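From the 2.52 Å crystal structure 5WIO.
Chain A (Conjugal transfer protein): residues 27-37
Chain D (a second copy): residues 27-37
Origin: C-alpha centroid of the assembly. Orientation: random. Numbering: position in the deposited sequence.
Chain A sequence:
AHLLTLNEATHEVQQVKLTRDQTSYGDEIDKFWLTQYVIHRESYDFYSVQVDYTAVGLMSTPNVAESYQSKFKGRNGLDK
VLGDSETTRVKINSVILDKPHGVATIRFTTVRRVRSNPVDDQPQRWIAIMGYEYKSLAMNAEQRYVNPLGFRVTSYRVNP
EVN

Chain A, residues 27-37: DEIDKFWLTQY
Chain D (27-37) DEIDKFWLTQY

Two copies of one eleven-residue stretch of helix, 27-37 in chains A and D, pack across a near-twofold contact. Both are helical throughout, with phi near -64° and psi mostly between -33° and -57° (K31(D) -26°), and both continue later in the chain. Their axes approach to 11.5 Å, and their N-to-C directions diverge by 143°, so the helices run roughly antiparallel. The register is centred on F32: the CA atoms of F32(A) and F32(D) lie 7.6 Å apart, those of E28(A) and Q36(D) 8.9 Å, and those of Q36(A) and E28(D) 8.6 Å. Positions 28, 32 and 36, one turn apart, thus form the facing stripe, each with CA-to-CB directed toward the partner. Together the two stretches bury 432 Å².

The aromatic centre is a mutual embrace. Both phenylalanines take chi1 t (168° in A, 180° in D) with chi2 near 78°, which carries each ring over the other's CB. F32(A) CB sits 3.8 Å from the ring centroid of F32(D), and F32(D) CB 4.2 Å from that of F32(A), both over the ring face as CH-pi contacts. The ring centroids of F32(A) and F32(D) are 4.8 Å apart with planes at 40°, an oblique pairing.

Each phenylalanine tip also reaches the partner's backbone one turn earlier: F32(D) CZ lies 3.2 Å from E28(A) O, and F32(A) CZ 3.4 Å from E28(D) O. Those carbonyls already accept helical hydrogen bonds: F32(A) N donates to E28(A) O and F32(D) N to E28(D) O, each at 3.1 Å, so the ring packs against a backbone that is already satisfied.

Isoleucine and tryptophan flank this centre. All four side chains have chi1 m; I29 has chi2 t and W33 chi2 near 120° in both chains. Their CB atoms point sideways, yet the indole ends come nearer the partner, as does the end of I29(D) but not that of I29(A). W33(A) CH2 meets I29(D) CD1 at 3.4 Å, with the methyl at the ring edge, whereas W33(D) CH2 is 4.0 Å from I29(A) CG1. The symmetry is therefore approximate in detail.

At the ends, no hydrogen bond crosses between the stretches. Q36 is m, m in both chains; Q36(A) OE1 approaches E28(D) CB at 3.2 Å, while Q36(D) OE1 stays 4.0 Å from E28(A) CG. The glutamates differ: E28(A) is m, p and its end leads away, so it packs through CB and CG, whereas E28(D) is m, m.

The design rule is a central aromatic repeated across a near-twofold axis, flanked by isoleucine-tryptophan pairs, with E28 and Q36 packing at the ends.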

# COMPACT_ATOMS: atom_id res chain seq x y z
N ASP A 27 4.33 8.56 -6.37
CA ASP A 27 5.16 7.95 -5.34
C ASP A 27 4.41 6.88 -4.53
O ASP A 27 4.85 5.74 -4.45
CB ASP A 27 5.70 9.01 -4.38
CG ASP A 27 6.76 9.89 -5.03
OD1 ASP A 27 6.64 10.17 -6.23
OD2 ASP A 27 7.71 10.29 -4.32
N GLU A 28 3.28 7.27 -3.95
CA GLU A 28 2.53 6.39 -3.06
C GLU A 28 2.00 5.16 -3.79
O GLU A 28 2.08 4.04 -3.27
CB GLU A 28 1.37 7.15 -2.41
CG GLU A 28 1.79 8.32 -1.54
CD GLU A 28 2.22 9.53 -2.34
OE1 GLU A 28 1.92 9.58 -3.55
OE2 GLU A 28 2.87 10.43 -1.77
N ILE A 29 1.45 5.36 -4.98
CA ILE A 29 0.89 4.27 -5.77
C ILE A 29 1.97 3.26 -6.16
O ILE A 29 1.82 2.06 -5.91
CB ILE A 29 0.20 4.78 -7.04
CG1 ILE A 29 -0.99 5.67 -6.67
CG2 ILE A 29 -0.25 3.61 -7.90
CD1 ILE A 29 -1.77 6.17 -7.86
N ASP A 30 3.04 3.75 -6.77
CA ASP A 30 4.13 2.89 -7.20
C ASP A 30 4.75 2.15 -6.02
O ASP A 30 5.08 0.96 -6.12
CB ASP A 30 5.21 3.70 -7.93
CG ASP A 30 4.69 4.34 -9.20
OD1 ASP A 30 3.63 3.90 -9.70
OD2 ASP A 30 5.34 5.28 -9.71
N LYS A 31 4.88 2.85 -4.90
CA LYS A 31 5.46 2.28 -3.68
C LYS A 31 4.67 1.07 -3.19
O LYS A 31 5.25 0.08 -2.74
CB LYS A 31 5.52 3.34 -2.58
CG LYS A 31 5.95 2.79 -1.24
CD LYS A 31 5.82 3.84 -0.15
CE LYS A 31 6.10 3.24 1.22
NZ LYS A 31 5.92 4.24 2.31
N PHE A 32 3.34 1.16 -3.26
CA PHE A 32 2.49 0.07 -2.79
C PHE A 32 2.63 -1.17 -3.66
O PHE A 32 2.78 -2.28 -3.16
CB PHE A 32 1.03 0.52 -2.74
CG PHE A 32 0.06 -0.61 -2.53
CD1 PHE A 32 -0.14 -1.13 -1.26
CD2 PHE A 32 -0.64 -1.14 -3.59
CE1 PHE A 32 -1.03 -2.17 -1.06
CE2 PHE A 32 -1.53 -2.18 -3.40
CZ PHE A 32 -1.72 -2.69 -2.14
N TRP A 33 2.57 -0.98 -4.98
CA TRP A 33 2.68 -2.09 -5.92
C TRP A 33 4.06 -2.75 -5.86
O TRP A 33 4.17 -3.97 -5.98
CB TRP A 33 2.40 -1.62 -7.35
CG TRP A 33 0.99 -1.15 -7.56
CD1 TRP A 33 0.59 0.09 -7.99
CD2 TRP A 33 -0.20 -1.91 -7.36
NE1 TRP A 33 -0.78 0.14 -8.06
CE2 TRP A 33 -1.29 -1.07 -7.68
CE3 TRP A 33 -0.46 -3.22 -6.94
CZ2 TRP A 33 -2.61 -1.50 -7.60
CZ3 TRP A 33 -1.78 -3.64 -6.85
CH2 TRP A 33 -2.84 -2.78 -7.18
N LEU A 34 5.09 -1.94 -5.67
CA LEU A 34 6.46 -2.45 -5.63
C LEU A 34 6.71 -3.29 -4.38
O LEU A 34 7.31 -4.37 -4.46
CB LEU A 34 7.46 -1.29 -5.69
CG LEU A 34 7.51 -0.50 -7.00
CD1 LEU A 34 8.46 0.68 -6.87
CD2 LEU A 34 7.93 -1.41 -8.15
N THR A 35 6.26 -2.80 -3.23
CA THR A 35 6.44 -3.51 -1.97
C THR A 35 5.64 -4.80 -1.94
O THR A 35 6.14 -5.84 -1.51
CB THR A 35 6.04 -2.64 -0.77
OG1 THR A 35 4.70 -2.16 -0.95
CG2 THR A 35 6.98 -1.46 -0.62
N GLN A 36 4.39 -4.73 -2.41
CA GLN A 36 3.52 -5.90 -2.48
C GLN A 36 4.17 -7.01 -3.30
O GLN A 36 4.13 -8.18 -2.93
CB GLN A 36 2.17 -5.53 -3.08
CG GLN A 36 1.28 -4.70 -2.16
CD GLN A 36 0.76 -5.48 -0.98
OE1 GLN A 36 -0.30 -6.10 -1.05
NE2 GLN A 36 1.50 -5.45 0.12
N TYR A 37 4.76 -6.62 -4.43
CA TYR A 37 5.42 -7.56 -5.33
C TYR A 37 6.52 -8.34 -4.62
O TYR A 37 6.56 -9.56 -4.68
CB TYR A 37 5.99 -6.81 -6.54
CG TYR A 37 6.62 -7.70 -7.59
CD1 TYR A 37 5.85 -8.22 -8.63
CD2 TYR A 37 7.97 -8.02 -7.55
CE1 TYR A 37 6.42 -9.03 -9.59
CE2 TYR A 37 8.54 -8.83 -8.51
CZ TYR A 37 7.76 -9.33 -9.53
OH TYR A 37 8.32 -10.14 -10.50
N ASP D 27 -8.20 -7.05 -0.34
CA ASP D 27 -7.94 -6.45 0.97
C ASP D 27 -6.84 -5.39 0.91
O ASP D 27 -7.06 -4.24 1.31
CB ASP D 27 -7.55 -7.53 1.98
CG ASP D 27 -8.69 -8.47 2.30
OD1 ASP D 27 -9.59 -8.64 1.44
OD2 ASP D 27 -8.70 -9.04 3.41
N GLU D 28 -5.67 -5.78 0.42
CA GLU D 28 -4.50 -4.91 0.40
C GLU D 28 -4.74 -3.62 -0.38
O GLU D 28 -4.33 -2.54 0.05
CB GLU D 28 -3.30 -5.65 -0.19
CG GLU D 28 -2.95 -6.93 0.54
CD GLU D 28 -2.68 -6.71 2.01
OE1 GLU D 28 -2.30 -5.57 2.38
OE2 GLU D 28 -2.85 -7.66 2.80
N ILE D 29 -5.42 -3.73 -1.52
CA ILE D 29 -5.70 -2.56 -2.34
C ILE D 29 -6.66 -1.61 -1.63
O ILE D 29 -6.54 -0.39 -1.75
CB ILE D 29 -6.28 -2.95 -3.71
CG1 ILE D 29 -5.26 -3.77 -4.51
CG2 ILE D 29 -6.69 -1.71 -4.49
CD1 ILE D 29 -5.71 -4.11 -5.91
N ASP D 30 -7.60 -2.18 -0.88
CA ASP D 30 -8.55 -1.37 -0.12
C ASP D 30 -7.87 -0.73 1.09
O ASP D 30 -8.08 0.44 1.38
CB ASP D 30 -9.74 -2.22 0.33
CG ASP D 30 -10.64 -2.62 -0.82
OD1 ASP D 30 -10.66 -1.89 -1.83
OD2 ASP D 30 -11.32 -3.66 -0.71
N LYS D 31 -7.06 -1.52 1.79
CA LYS D 31 -6.38 -1.05 2.99
C LYS D 31 -5.42 0.10 2.69
O LYS D 31 -5.13 0.92 3.56
CB LYS D 31 -5.62 -2.20 3.66
CG LYS D 31 -6.51 -3.34 4.11
CD LYS D 31 -5.68 -4.47 4.70
CE LYS D 31 -6.55 -5.65 5.09
NZ LYS D 31 -5.75 -6.78 5.64
N PHE D 32 -4.94 0.15 1.45
CA PHE D 32 -4.03 1.21 1.04
C PHE D 32 -4.73 2.56 1.00
O PHE D 32 -4.28 3.52 1.64
CB PHE D 32 -3.42 0.90 -0.32
CG PHE D 32 -2.46 1.94 -0.82
CD1 PHE D 32 -1.17 2.03 -0.30
CD2 PHE D 32 -2.84 2.84 -1.80
CE1 PHE D 32 -0.29 2.99 -0.76
CE2 PHE D 32 -1.96 3.81 -2.25
CZ PHE D 32 -0.69 3.88 -1.73
N TRP D 33 -5.83 2.64 0.26
CA TRP D 33 -6.58 3.88 0.14
C TRP D 33 -7.18 4.30 1.48
O TRP D 33 -7.30 5.49 1.76
CB TRP D 33 -7.69 3.74 -0.90
CG TRP D 33 -7.20 3.32 -2.25
CD1 TRP D 33 -7.55 2.20 -2.94
CD2 TRP D 33 -6.25 4.01 -3.06
NE1 TRP D 33 -6.89 2.15 -4.14
CE2 TRP D 33 -6.08 3.26 -4.24
CE3 TRP D 33 -5.52 5.20 -2.92
CZ2 TRP D 33 -5.22 3.65 -5.26
CZ3 TRP D 33 -4.67 5.58 -3.93
CH2 TRP D 33 -4.52 4.81 -5.09
N LEU D 34 -7.54 3.32 2.30
CA LEU D 34 -8.11 3.59 3.61
C LEU D 34 -7.09 4.24 4.54
O LEU D 34 -7.32 5.34 5.06
CB LEU D 34 -8.65 2.31 4.24
CG LEU D 34 -9.83 1.64 3.53
CD1 LEU D 34 -10.22 0.35 4.24
CD2 LEU D 34 -11.01 2.59 3.46
N THR D 35 -5.97 3.57 4.74
CA THR D 35 -4.91 4.08 5.60
C THR D 35 -4.38 5.41 5.07
O THR D 35 -4.12 6.33 5.84
CB THR D 35 -3.74 3.08 5.72
OG1 THR D 35 -3.20 2.81 4.41
CG2 THR D 35 -4.22 1.78 6.34
N GLN D 36 -4.23 5.50 3.75
CA GLN D 36 -3.80 6.74 3.12
C GLN D 36 -4.81 7.86 3.37
O GLN D 36 -4.44 9.02 3.54
CB GLN D 36 -3.60 6.54 1.61
CG GLN D 36 -2.37 5.73 1.26
CD GLN D 36 -1.08 6.46 1.56
OE1 GLN D 36 -0.96 7.66 1.31
NE2 GLN D 36 -0.10 5.75 2.11
N TYR D 37 -6.09 7.49 3.40
CA TYR D 37 -7.15 8.46 3.64
C TYR D 37 -7.11 8.98 5.08
O TYR D 37 -7.25 10.18 5.32
CB TYR D 37 -8.52 7.85 3.35
CG TYR D 37 -9.65 8.86 3.35
CD1 TYR D 37 -10.28 9.23 4.53
CD2 TYR D 37 -10.07 9.46 2.16
CE1 TYR D 37 -11.31 10.15 4.53
CE2 TYR D 37 -11.09 10.39 2.16
CZ TYR D 37 -11.71 10.73 3.34
OH TYR D 37 -12.73 11.65 3.34